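Local coordinates for protein probable amidase (Thermus thermophilus, PDB 2DC0) that belongs to the amidase family, whose members share an alpha/beta fold built round a central mixed sheet flanked by helices, at residues A[132-144]-A[357-369]. Numbering follows the deposited sequence.
Sequences GPVRNAVDPSRQA and PLPAPPLGTEEVE
R142 and Q143 both set CG anti to the carbonyl carbon, but R142 then bends (chi2 -63°) to lie alongside P362, its guanidinium edge reaching A360 O, whereas Q143 stays extended (chi2 180°) and passes P361 toward T365. The bend delivers R142 NH1 to A360 O at 2.6 Å, with the oxygen near the guanidinium plane; P362 CD covers one face of the group, and NH2 forms a salt bridge with E404. Between the segments runs a single beta bridge, R142 with P362: Q143 N donates to P361 O at 2.9 Å, nearly straight (168°), and L363 N returns a bond of 3.1 Å to S141 O. Beyond it, L363 forks, CD2 resting on Q143 CA at 3.8 Å while CD1 meets the R135 guanidinium obliquely, the latter bound in its own plane to P140 O. Q143 OE1 passes P361 CG and is bonded by H377; Q143 NE2 binds E127 and a water that donates to T365 O. P362 O is held by T365 N and OG1 within its own turn. The chemistry thus implies a polar bridge edged by apolar packing of L363 and the prolines, tying the loop before helix 149-157 to the approach to strand 367-370, with the R142 charge probably offset by E404 and, more distantly, D139.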
loop_
_atom_site.group_PDB
_atom_site.type_symbol
_atom_site.label_atom_id
_atom_site.label_comp_id
_atom_site.label_asym_id
_atom_site.label_seq_id
_atom_site.Cartn_x
_atom_site.Cartn_y
_atom_site.Cartn_z
ATOM N N GLY A 132 8.026 34.293 11.530
ATOM C CA GLY A 132 8.862 34.988 10.578
ATOM C C GLY A 132 9.354 33.883 9.662
ATOM O O GLY A 132 9.410 32.732 10.075
ATOM N N PRO A 133 9.730 34.191 8.420
ATOM C CA PRO A 133 10.196 33.135 7.520
ATOM C C PRO A 133 11.540 32.516 7.873
ATOM O O PRO A 133 12.414 33.170 8.444
ATOM C CB PRO A 133 10.230 33.838 6.166
ATOM C CG PRO A 133 10.631 35.244 6.546
ATOM C CD PRO A 133 9.776 35.511 7.766
ATOM N N VAL A 134 11.682 31.235 7.559
ATOM C CA VAL A 134 12.949 30.554 7.770
ATOM C C VAL A 134 13.626 30.831 6.439
ATOM O O VAL A 134 13.039 30.586 5.382
ATOM C CB VAL A 134 12.779 29.033 7.957
ATOM C CG1 VAL A 134 14.157 28.363 8.036
ATOM C CG2 VAL A 134 11.999 28.750 9.233
ATOM N N ARG A 135 14.844 31.358 6.494
ATOM C CA ARG A 135 15.580 31.718 5.293
ATOM C C ARG A 135 16.599 30.671 4.883
ATOM O O ARG A 135 17.278 30.076 5.722
ATOM C CB ARG A 135 16.268 33.078 5.501
ATOM C CG ARG A 135 15.273 34.196 5.800
ATOM C CD ARG A 135 15.926 35.523 6.206
ATOM N NE ARG A 135 14.895 36.546 6.384
ATOM C CZ ARG A 135 14.309 37.200 5.381
ATOM N NH1 ARG A 135 14.663 36.955 4.131
ATOM N NH2 ARG A 135 13.336 38.070 5.621
ATOM N N ASN A 136 16.686 30.456 3.575
ATOM C CA ASN A 136 17.598 29.490 2.993
ATOM C C ASN A 136 19.020 29.668 3.502
ATOM O O ASN A 136 19.518 30.790 3.608
ATOM C CB ASN A 136 17.563 29.613 1.468
ATOM C CG ASN A 136 18.305 28.496 0.782
ATOM O OD1 ASN A 136 19.535 28.431 0.823
ATOM N ND2 ASN A 136 17.560 27.602 0.144
ATOM N N ALA A 137 19.676 28.551 3.802
ATOM C CA ALA A 137 21.041 28.562 4.316
ATOM C C ALA A 137 22.048 29.214 3.368
ATOM O O ALA A 137 22.975 29.880 3.813
ATOM C CB ALA A 137 21.476 27.129 4.628
ATOM N N VAL A 138 21.864 29.022 2.066
ATOM C CA VAL A 138 22.786 29.580 1.078
ATOM C C VAL A 138 22.496 31.029 0.690
ATOM O O VAL A 138 23.418 31.824 0.489
ATOM C CB VAL A 138 22.802 28.713 -0.201
ATOM C CG1 VAL A 138 23.727 29.326 -1.244
ATOM C CG2 VAL A 138 23.267 27.303 0.144
ATOM N N ASP A 139 21.219 31.372 0.590
ATOM C CA ASP A 139 20.814 32.721 0.213
ATOM C C ASP A 139 19.574 33.080 1.026
ATOM O O ASP A 139 18.490 32.551 0.782
ATOM C CB ASP A 139 20.506 32.741 -1.293
ATOM C CG ASP A 139 20.113 34.110 -1.803
ATOM O OD1 ASP A 139 19.795 34.988 -0.976
ATOM O OD2 ASP A 139 20.109 34.299 -3.045
ATOM N N PRO A 140 19.719 33.993 2.005
ATOM C CA PRO A 140 18.615 34.423 2.866
ATOM C C PRO A 140 17.441 35.093 2.152
ATOM O O PRO A 140 16.402 35.335 2.765
ATOM C CB PRO A 140 19.305 35.346 3.870
ATOM C CG PRO A 140 20.396 35.963 3.044
ATOM C CD PRO A 140 20.938 34.771 2.297
ATOM N N SER A 141 17.598 35.384 0.862
ATOM C CA SER A 141 16.520 36.005 0.093
ATOM C C SER A 141 15.656 34.920 -0.539
ATOM O O SER A 141 14.595 35.207 -1.093
ATOM C CB SER A 141 17.087 36.920 -1.009
ATOM O OG SER A 141 17.781 36.174 -2.002
ATOM N N ARG A 142 16.121 33.674 -0.455
ATOM C CA ARG A 142 15.401 32.533 -1.031
ATOM C C ARG A 142 14.712 31.708 0.056
ATOM O O ARG A 142 15.107 31.734 1.226
ATOM C CB ARG A 142 16.362 31.615 -1.801
ATOM C CG ARG A 142 17.165 32.269 -2.936
ATOM C CD ARG A 142 16.274 32.793 -4.054
ATOM N NE ARG A 142 17.028 33.280 -5.211
ATOM C CZ ARG A 142 17.402 32.530 -6.250
ATOM N NH1 ARG A 142 17.101 31.240 -6.290
ATOM N NH2 ARG A 142 18.057 33.075 -7.269
ATOM N N GLN A 143 13.684 30.968 -0.344
ATOM C CA GLN A 143 12.931 30.128 0.580
ATOM C C GLN A 143 13.774 28.980 1.128
ATOM O O GLN A 143 14.542 28.350 0.397
ATOM C CB GLN A 143 11.696 29.524 -0.113
ATOM C CG GLN A 143 10.714 30.538 -0.719
ATOM C CD GLN A 143 9.517 29.866 -1.394
ATOM O OE1 GLN A 143 9.660 28.828 -2.036
ATOM N NE2 GLN A 143 8.341 30.473 -1.271
ATOM N N ALA A 144 13.640 28.728 2.432
ATOM C CA ALA A 144 14.332 27.613 3.062
ATOM C C ALA A 144 13.454 26.431 2.673
ATOM O O ALA A 144 13.863 25.272 2.741
ATOM C CB ALA A 144 14.337 27.776 4.575
ATOM N N PRO A 357 11.922 20.967 -9.090
ATOM C CA PRO A 357 11.999 21.340 -10.509
ATOM C C PRO A 357 12.888 22.550 -10.755
ATOM O O PRO A 357 13.311 22.803 -11.884
ATOM C CB PRO A 357 10.552 21.642 -10.857
ATOM C CG PRO A 357 10.071 22.310 -9.584
ATOM C CD PRO A 357 10.624 21.377 -8.517
ATOM N N LEU A 358 13.169 23.279 -9.683
ATOM C CA LEU A 358 13.963 24.498 -9.749
ATOM C C LEU A 358 14.690 24.738 -8.431
ATOM O O LEU A 358 14.353 24.141 -7.406
ATOM C CB LEU A 358 13.026 25.694 -9.982
ATOM C CG LEU A 358 12.107 25.723 -11.210
ATOM C CD1 LEU A 358 10.860 26.524 -10.886
ATOM C CD2 LEU A 358 12.853 26.317 -12.394
ATOM N N PRO A 359 15.711 25.612 -8.443
ATOM C CA PRO A 359 16.412 25.883 -7.187
ATOM C C PRO A 359 15.432 26.665 -6.319
ATOM O O PRO A 359 14.421 27.166 -6.820
ATOM C CB PRO A 359 17.609 26.725 -7.631
ATOM C CG PRO A 359 17.078 27.440 -8.846
ATOM C CD PRO A 359 16.335 26.337 -9.564
ATOM N N ALA A 360 15.714 26.754 -5.023
ATOM C CA ALA A 360 14.845 27.486 -4.104
ATOM C C ALA A 360 14.573 28.883 -4.658
ATOM O O ALA A 360 15.499 29.628 -4.963
ATOM C CB ALA A 360 15.507 27.580 -2.731
ATOM N N PRO A 361 13.292 29.254 -4.793
ATOM C CA PRO A 361 12.927 30.574 -5.321
ATOM C C PRO A 361 12.862 31.681 -4.261
ATOM O O PRO A 361 12.877 31.412 -3.058
ATOM C CB PRO A 361 11.566 30.313 -5.950
ATOM C CG PRO A 361 10.957 29.352 -4.996
ATOM C CD PRO A 361 12.100 28.399 -4.634
ATOM N N PRO A 362 12.807 32.949 -4.703
ATOM C CA PRO A 362 12.732 34.076 -3.771
ATOM C C PRO A 362 11.510 33.964 -2.861
ATOM O O PRO A 362 10.478 33.399 -3.248
ATOM C CB PRO A 362 12.625 35.285 -4.700
ATOM C CG PRO A 362 13.444 34.866 -5.876
ATOM C CD PRO A 362 13.024 33.419 -6.083
ATOM N N LEU A 363 11.624 34.498 -1.650
ATOM C CA LEU A 363 10.499 34.468 -0.727
ATOM C C LEU A 363 9.347 35.180 -1.436
ATOM O O LEU A 363 9.579 36.135 -2.170
ATOM C CB LEU A 363 10.856 35.211 0.565
ATOM C CG LEU A 363 11.948 34.544 1.414
ATOM C CD1 LEU A 363 12.464 35.502 2.476
ATOM C CD2 LEU A 363 11.370 33.288 2.053
ATOM N N GLY A 364 8.123 34.692 -1.241
ATOM C CA GLY A 364 6.959 35.316 -1.852
ATOM C C GLY A 364 6.619 34.888 -3.270
ATOM O O GLY A 364 5.651 35.381 -3.846
ATOM N N THR A 365 7.397 33.974 -3.839
ATOM C CA THR A 365 7.152 33.513 -5.206
ATOM C C THR A 365 5.955 32.566 -5.250
ATOM O O THR A 365 6.015 31.443 -4.751
ATOM C CB THR A 365 8.385 32.795 -5.771
ATOM O OG1 THR A 365 9.526 33.650 -5.645
ATOM C CG2 THR A 365 8.186 32.458 -7.235
ATOM N N GLU A 366 4.869 33.020 -5.865
ATOM C CA GLU A 366 3.659 32.218 -5.940
ATOM C C GLU A 366 3.521 31.415 -7.224
ATOM O O GLU A 366 2.801 30.425 -7.257
ATOM C CB GLU A 366 2.447 33.120 -5.743
ATOM C CG GLU A 366 2.496 33.873 -4.426
ATOM C CD GLU A 366 1.261 34.702 -4.195
ATOM O OE1 GLU A 366 0.902 35.486 -5.097
ATOM O OE2 GLU A 366 0.657 34.573 -3.109
ATOM N N GLU A 367 4.199 31.849 -8.279
ATOM C CA GLU A 367 4.156 31.142 -9.549
ATOM C C GLU A 367 5.572 30.984 -10.056
ATOM O O GLU A 367 6.413 31.855 -9.842
ATOM C CB GLU A 367 3.343 31.909 -10.592
ATOM C CG GLU A 367 1.894 32.143 -10.237
ATOM C CD GLU A 367 1.051 32.467 -11.465
ATOM O OE1 GLU A 367 1.373 33.444 -12.174
ATOM O OE2 GLU A 367 0.071 31.735 -11.722
ATOM N N VAL A 368 5.832 29.877 -10.738
ATOM C CA VAL A 368 7.158 29.624 -11.270
ATOM C C VAL A 368 7.115 29.227 -12.736
ATOM O O VAL A 368 6.051 28.942 -13.293
ATOM C CB VAL A 368 7.866 28.513 -10.477
ATOM C CG1 VAL A 368 7.944 28.902 -9.010
ATOM C CG2 VAL A 368 7.115 27.190 -10.646
ATOM N N GLU A 369 8.288 29.204 -13.351
ATOM C CA GLU A 369 8.422 28.851 -14.752
ATOM C C GLU A 369 8.982 27.447 -14.944
ATOM O O GLU A 369 10.142 27.190 -14.629
ATOM C CB GLU A 369 9.342 29.853 -15.459
ATOM C CG GLU A 369 8.619 30.970 -16.185
ATOM C CD GLU A 369 7.725 30.447 -17.293
ATOM O OE1 GLU A 369 8.227 29.707 -18.169
ATOM O OE2 GLU A 369 6.520 30.773 -17.283
HETATM O O HOH W 1 5.535 30.482 -2.298
#